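Local coordinates for envelope glycoprotein (Thogoto virus, PDB 5XEA) that probably attaches the virus to its host-cell receptor and later drives fusion of the viral and host membranes, at residues S322-I336 with S341-H353. Numbering follows the deposited sequence. Where two conformers were deposited one is given.
Sequences SSIAKIDERLIGRLI and SSRFISEDKFLLH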
loop_
_atom_site.group_PDB
_atom_site.type_symbol
_atom_site.label_atom_id
_atom_site.label_comp_id
_atom_site.label_asym_id
_atom_site.label_seq_id
_atom_site.Cartn_x
_atom_site.Cartn_y
_atom_site.Cartn_z
ATOM N N SER B 322 -56.557 3.412 4.610
ATOM C CA SER B 322 -57.619 4.200 5.224
ATOM C C SER B 322 -58.895 4.173 4.380
ATOM O O SER B 322 -60.010 4.157 4.914
ATOM C CB SER B 322 -57.108 5.628 5.409
ATOM O OG SER B 322 -57.921 6.390 6.259
ATOM N N SER B 323 -58.742 4.175 3.060
ATOM C CA SER B 323 -59.881 4.165 2.165
ATOM C C SER B 323 -60.511 2.777 2.078
ATOM O O SER B 323 -61.741 2.655 2.067
ATOM C CB SER B 323 -59.448 4.695 0.800
ATOM O OG SER B 323 -60.280 4.201 -0.216
ATOM N N ILE B 324 -59.706 1.713 2.058
ATOM C CA ILE B 324 -60.279 0.368 1.984
ATOM C C ILE B 324 -60.885 -0.031 3.319
ATOM O O ILE B 324 -61.912 -0.712 3.366
ATOM C CB ILE B 324 -59.226 -0.667 1.550
ATOM C CG1 ILE B 324 -58.471 -0.187 0.331
ATOM C CG2 ILE B 324 -59.902 -2.024 1.258
ATOM C CD1 ILE B 324 -57.196 -0.907 0.165
ATOM N N ALA B 325 -60.232 0.349 4.422
ATOM C CA ALA B 325 -60.662 -0.072 5.750
ATOM C C ALA B 325 -62.026 0.501 6.138
ATOM O O ALA B 325 -62.714 -0.094 6.975
ATOM C CB ALA B 325 -59.608 0.321 6.805
ATOM N N LYS B 326 -62.430 1.639 5.567
ATOM C CA LYS B 326 -63.776 2.138 5.826
ATOM C C LYS B 326 -64.825 1.180 5.277
ATOM O O LYS B 326 -65.898 1.023 5.872
ATOM C CB LYS B 326 -63.954 3.533 5.225
ATOM C CG LYS B 326 -63.175 4.607 5.939
ATOM C CD LYS B 326 -63.332 5.946 5.257
ATOM C CE LYS B 326 -62.466 7.009 5.919
ATOM N NZ LYS B 326 -61.012 6.736 5.710
ATOM N N ILE B 327 -64.515 0.515 4.164
ATOM C CA ILE B 327 -65.395 -0.500 3.597
ATOM C C ILE B 327 -65.228 -1.830 4.323
ATOM O O ILE B 327 -66.209 -2.433 4.773
ATOM C CB ILE B 327 -65.113 -0.643 2.089
ATOM C CG1 ILE B 327 -65.243 0.709 1.378
ATOM C CG2 ILE B 327 -66.035 -1.686 1.472
ATOM C CD1 ILE B 327 -64.791 0.693 -0.070
ATOM N N ASP B 328 -63.979 -2.311 4.455
ATOM C CA ASP B 328 -63.681 -3.612 5.065
ATOM C C ASP B 328 -63.190 -3.402 6.493
ATOM O O ASP B 328 -61.990 -3.225 6.728
ATOM C CB ASP B 328 -62.635 -4.372 4.258
ATOM C CG ASP B 328 -62.325 -5.748 4.846
ATOM O OD1 ASP B 328 -62.812 -6.067 5.960
ATOM O OD2 ASP B 328 -61.587 -6.517 4.192
ATOM N N GLU B 329 -64.110 -3.498 7.454
ATOM C CA GLU B 329 -63.796 -3.240 8.854
ATOM C C GLU B 329 -62.910 -4.307 9.493
ATOM O O GLU B 329 -62.583 -4.174 10.674
ATOM C CB GLU B 329 -65.093 -3.099 9.668
ATOM C CG GLU B 329 -65.823 -4.407 9.943
ATOM C CD GLU B 329 -66.525 -4.976 8.712
ATOM O OE1 GLU B 329 -66.869 -4.197 7.790
ATOM O OE2 GLU B 329 -66.723 -6.211 8.664
ATOM N N ARG B 330 -62.539 -5.365 8.789
ATOM C CA ARG B 330 -61.646 -6.364 9.370
ATOM C C ARG B 330 -60.197 -6.201 8.914
ATOM O O ARG B 330 -59.311 -6.847 9.480
ATOM C CB ARG B 330 -62.134 -7.779 9.040
ATOM C CG ARG B 330 -63.192 -8.312 10.012
ATOM C CD ARG B 330 -63.863 -9.590 9.523
ATOM N NE ARG B 330 -64.964 -9.309 8.605
ATOM C CZ ARG B 330 -65.051 -9.773 7.360
ATOM N NH1 ARG B 330 -64.096 -10.548 6.860
ATOM N NH2 ARG B 330 -66.090 -9.441 6.602
ATOM N N LEU B 331 -59.951 -5.338 7.926
ATOM C CA LEU B 331 -58.630 -5.201 7.321
ATOM C C LEU B 331 -57.577 -4.804 8.348
ATOM O O LEU B 331 -56.501 -5.412 8.421
ATOM C CB LEU B 331 -58.685 -4.169 6.188
ATOM C CG LEU B 331 -57.336 -3.823 5.545
ATOM C CD1 LEU B 331 -56.679 -5.061 4.991
ATOM C CD2 LEU B 331 -57.501 -2.800 4.443
ATOM N N ILE B 332 -57.850 -3.766 9.136
ATOM C CA ILE B 332 -56.827 -3.276 10.060
ATOM C C ILE B 332 -56.478 -4.355 11.077
ATOM O O ILE B 332 -55.294 -4.625 11.343
ATOM C CB ILE B 332 -57.288 -1.966 10.726
ATOM C CG1 ILE B 332 -57.241 -0.831 9.699
ATOM C CG2 ILE B 332 -56.429 -1.644 11.945
ATOM C CD1 ILE B 332 -57.926 0.431 10.149
ATOM N N GLY B 333 -57.496 -5.025 11.615
ATOM C CA GLY B 333 -57.245 -6.139 12.517
ATOM C C GLY B 333 -56.342 -7.193 11.903
ATOM O O GLY B 333 -55.471 -7.754 12.576
ATOM N N ARG B 334 -56.513 -7.456 10.605
ATOM C CA ARG B 334 -55.652 -8.418 9.919
ATOM C C ARG B 334 -54.230 -7.885 9.730
ATOM O O ARG B 334 -53.273 -8.664 9.727
ATOM C CB ARG B 334 -56.253 -8.795 8.566
ATOM C CG ARG B 334 -57.225 -9.949 8.614
ATOM C CD ARG B 334 -57.199 -10.730 7.309
ATOM N NE ARG B 334 -57.566 -9.915 6.158
ATOM C CZ ARG B 334 -57.132 -10.149 4.924
ATOM N NH1 ARG B 334 -56.303 -11.167 4.701
ATOM N NH2 ARG B 334 -57.509 -9.359 3.923
ATOM N N LEU B 335 -54.071 -6.570 9.558
ATOM C CA LEU B 335 -52.734 -6.010 9.372
ATOM C C LEU B 335 -51.931 -6.054 10.667
ATOM O O LEU B 335 -50.719 -6.297 10.648
ATOM C CB LEU B 335 -52.821 -4.580 8.843
ATOM C CG LEU B 335 -53.219 -4.460 7.373
ATOM C CD1 LEU B 335 -53.401 -3.010 6.991
ATOM C CD2 LEU B 335 -52.201 -5.146 6.468
ATOM N N ILE B 336 -52.594 -5.829 11.804
ATOM C CA ILE B 336 -51.943 -5.877 13.107
ATOM C C ILE B 336 -52.089 -7.226 13.793
ATOM O O ILE B 336 -51.633 -7.375 14.933
ATOM C CB ILE B 336 -52.495 -4.768 14.027
ATOM C CG1 ILE B 336 -53.994 -4.986 14.277
ATOM C CG2 ILE B 336 -52.245 -3.412 13.407
ATOM C CD1 ILE B 336 -54.635 -3.963 15.200
ATOM N N SER B 341 -62.514 -5.324 14.782
ATOM C CA SER B 341 -63.082 -4.571 13.671
ATOM C C SER B 341 -62.930 -3.079 13.952
ATOM O O SER B 341 -62.952 -2.651 15.110
ATOM C CB SER B 341 -64.557 -4.906 13.470
ATOM O OG SER B 341 -65.319 -4.318 14.506
ATOM N N SER B 342 -62.774 -2.287 12.894
ATOM C CA SER B 342 -62.529 -0.857 13.024
ATOM C C SER B 342 -63.783 -0.042 12.699
ATOM O O SER B 342 -64.713 -0.514 12.055
ATOM C CB SER B 342 -61.397 -0.414 12.106
ATOM O OG SER B 342 -61.723 -0.674 10.755
ATOM N N ARG B 343 -63.778 1.208 13.145
ATOM C CA ARG B 343 -64.858 2.145 12.845
ATOM C C ARG B 343 -64.216 3.512 12.710
ATOM O O ARG B 343 -63.714 4.063 13.694
ATOM C CB ARG B 343 -65.931 2.154 13.935
ATOM C CG ARG B 343 -67.027 3.185 13.691
ATOM C CD ARG B 343 -68.027 3.228 14.850
ATOM N NE ARG B 343 -68.573 1.912 15.152
ATOM C CZ ARG B 343 -69.689 1.415 14.630
ATOM N NH1 ARG B 343 -70.397 2.133 13.769
ATOM N NH2 ARG B 343 -70.093 0.199 14.970
ATOM N N PHE B 344 -64.214 4.055 11.504
ATOM C CA PHE B 344 -63.588 5.351 11.312
ATOM C C PHE B 344 -64.494 6.448 11.838
ATOM O O PHE B 344 -65.709 6.432 11.612
ATOM C CB PHE B 344 -63.245 5.570 9.845
ATOM C CG PHE B 344 -61.965 4.921 9.457
ATOM C CD1 PHE B 344 -60.791 5.658 9.386
ATOM C CD2 PHE B 344 -61.919 3.554 9.244
ATOM C CE1 PHE B 344 -59.605 5.050 9.056
ATOM C CE2 PHE B 344 -60.724 2.940 8.916
ATOM C CZ PHE B 344 -59.566 3.692 8.823
ATOM N N ILE B 345 -63.903 7.369 12.589
ATOM C CA ILE B 345 -64.615 8.544 13.069
ATOM C C ILE B 345 -64.172 9.805 12.358
ATOM O O ILE B 345 -64.805 10.859 12.540
ATOM C CB ILE B 345 -64.471 8.707 14.595
ATOM C CG1 ILE B 345 -63.026 9.036 14.952
ATOM C CG2 ILE B 345 -64.951 7.439 15.303
ATOM C CD1 ILE B 345 -62.806 9.250 16.415
ATOM N N SER B 346 -63.111 9.734 11.562
ATOM C CA SER B 346 -62.717 10.797 10.648
ATOM C C SER B 346 -61.995 10.146 9.469
ATOM O O SER B 346 -62.082 8.928 9.269
ATOM C CB SER B 346 -61.857 11.840 11.375
ATOM O OG SER B 346 -60.576 11.312 11.633
ATOM N N GLU B 347 -61.282 10.959 8.682
ATOM C CA GLU B 347 -60.535 10.423 7.546
ATOM C C GLU B 347 -59.494 9.423 8.008
ATOM O O GLU B 347 -59.426 8.297 7.500
ATOM C CB GLU B 347 -59.872 11.557 6.768
ATOM C CG GLU B 347 -60.775 12.159 5.723
ATOM C CD GLU B 347 -61.233 11.123 4.714
ATOM O OE1 GLU B 347 -60.413 10.721 3.860
ATOM O OE2 GLU B 347 -62.405 10.691 4.791
ATOM N N ASP B 348 -58.680 9.815 8.985
ATOM C CA ASP B 348 -57.564 9.001 9.436
ATOM C C ASP B 348 -57.815 8.295 10.760
ATOM O O ASP B 348 -57.137 7.304 11.046
ATOM C CB ASP B 348 -56.298 9.864 9.572
ATOM C CG ASP B 348 -56.028 10.728 8.341
ATOM O OD1 ASP B 348 -56.143 10.217 7.206
ATOM O OD2 ASP B 348 -55.690 11.921 8.517
ATOM N N LYS B 349 -58.762 8.765 11.572
ATOM C CA LYS B 349 -58.940 8.239 12.919
ATOM C C LYS B 349 -60.015 7.160 12.955
ATOM O O LYS B 349 -61.051 7.272 12.297
ATOM C CB LYS B 349 -59.272 9.368 13.895
ATOM C CG LYS B 349 -58.023 10.188 14.265
ATOM C CD LYS B 349 -58.291 11.222 15.353
ATOM C CE LYS B 349 -59.072 12.416 14.823
ATOM N NZ LYS B 349 -59.551 13.306 15.921
ATOM N N PHE B 350 -59.749 6.100 13.713
ATOM C CA PHE B 350 -60.684 4.991 13.815
ATOM C C PHE B 350 -60.636 4.428 15.222
ATOM O O PHE B 350 -59.616 4.521 15.914
ATOM C CB PHE B 350 -60.386 3.864 12.814
ATOM C CG PHE B 350 -58.964 3.336 12.896
ATOM C CD1 PHE B 350 -58.653 2.239 13.684
ATOM C CD2 PHE B 350 -57.936 3.962 12.199
ATOM C CE1 PHE B 350 -57.321 1.772 13.770
ATOM C CE2 PHE B 350 -56.609 3.490 12.279
ATOM C CZ PHE B 350 -56.318 2.398 13.055
ATOM N N LEU B 351 -61.757 3.848 15.624
ATOM C CA LEU B 351 -61.895 3.079 16.843
ATOM C C LEU B 351 -61.670 1.613 16.525
ATOM O O LEU B 351 -61.768 1.177 15.375
ATOM C CB LEU B 351 -63.300 3.254 17.443
ATOM C CG LEU B 351 -63.826 4.654 17.755
ATOM C CD1 LEU B 351 -65.314 4.588 18.155
ATOM C CD2 LEU B 351 -63.010 5.260 18.862
ATOM N N LEU B 352 -61.402 0.841 17.563
ATOM C CA LEU B 352 -61.299 -0.603 17.432
ATOM C C LEU B 352 -62.308 -1.258 18.363
ATOM O O LEU B 352 -62.342 -0.964 19.565
ATOM C CB LEU B 352 -59.874 -1.084 17.733
ATOM C CG LEU B 352 -58.818 -0.700 16.690
ATOM C CD1 LEU B 352 -57.434 -1.137 17.130
ATOM C CD2 LEU B 352 -59.157 -1.300 15.315
ATOM N N HIS B 353 -63.128 -2.138 17.807
ATOM C CA HIS B 353 -64.092 -2.901 18.586
ATOM C C HIS B 353 -63.560 -4.309 18.807
ATOM O O HIS B 353 -63.025 -4.921 17.880
ATOM C CB HIS B 353 -65.453 -2.964 17.883
ATOM C CG HIS B 353 -66.086 -1.624 17.673
ATOM N ND1 HIS B 353 -66.559 -0.848 18.710
ATOM C CD2 HIS B 353 -66.328 -0.926 16.539
ATOM C CE1 HIS B 353 -67.046 0.281 18.226
ATOM N NE2 HIS B 353 -66.920 0.257 16.911
HETATM O O HOH W 1 -63.574 0.530 9.330
HETATM O O HOH W 2 -60.228 7.629 3.430
HETATM O O HOH W 3 -60.320 -2.397 8.876
#
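Lys326 lies across one face of the Phe344 ring and meets it twice: CG sits 4.0 Å from the ring centroid in a CH-pi contact, and NZ, brought back over the same face by the bend at chi4 (67°), makes a cation-pi contact. That ammonium is gripped from several sides. Lys326 NZ donates to Glu347 O at 2.9 Å, in the carbonyl plane and on a lone pair, to Ser322 O from well above its carbonyl plane, and to a water that also donates to Glu347 OE1. The carboxylate of Glu347 stays beyond salt-bridge range of NZ.

Ala325 CB comes obliquely to the Phe344 ring, 3.5 Å from CE2, and Phe350 CB backs the face opposite Lys326. Ile332 joins the two aromatics: its CD1 stands almost exactly over the centre of the Phe350 ring, 6° off the normal, and also touches Phe344 CZ at 3.9 Å.

Where helix 282-327 gives way to the next short helix, the two segments are tied through the backbone. Ser342 N donates to Glu329 O at 2.9 Å, on a lone pair, and Ser341 CA makes a CA-H...O contact with the same oxygen. With its first torsion placing it between the backbone N and the carbonyl carbon, Ser342 OG reaches two waters, one bound to Ala325 O, the other linking Asp328 O and Ile332 N. The turn itself is type I, from Asp328 to Leu331, with Asp328 OD1 accepting from Arg330 N.

Farther out, Arg334 of the third subunit forms salt bridges with Glu347 and Asp348, while strand 350-354 pairs with a strand of the second subunit. The contact packs a two-stranded antiparallel hairpin across the C-terminal end of the long helix, its first strand at 110° to the helix, and against the short helix that follows, at one extremity of the gp64-type trimeric fusion glycoprotein.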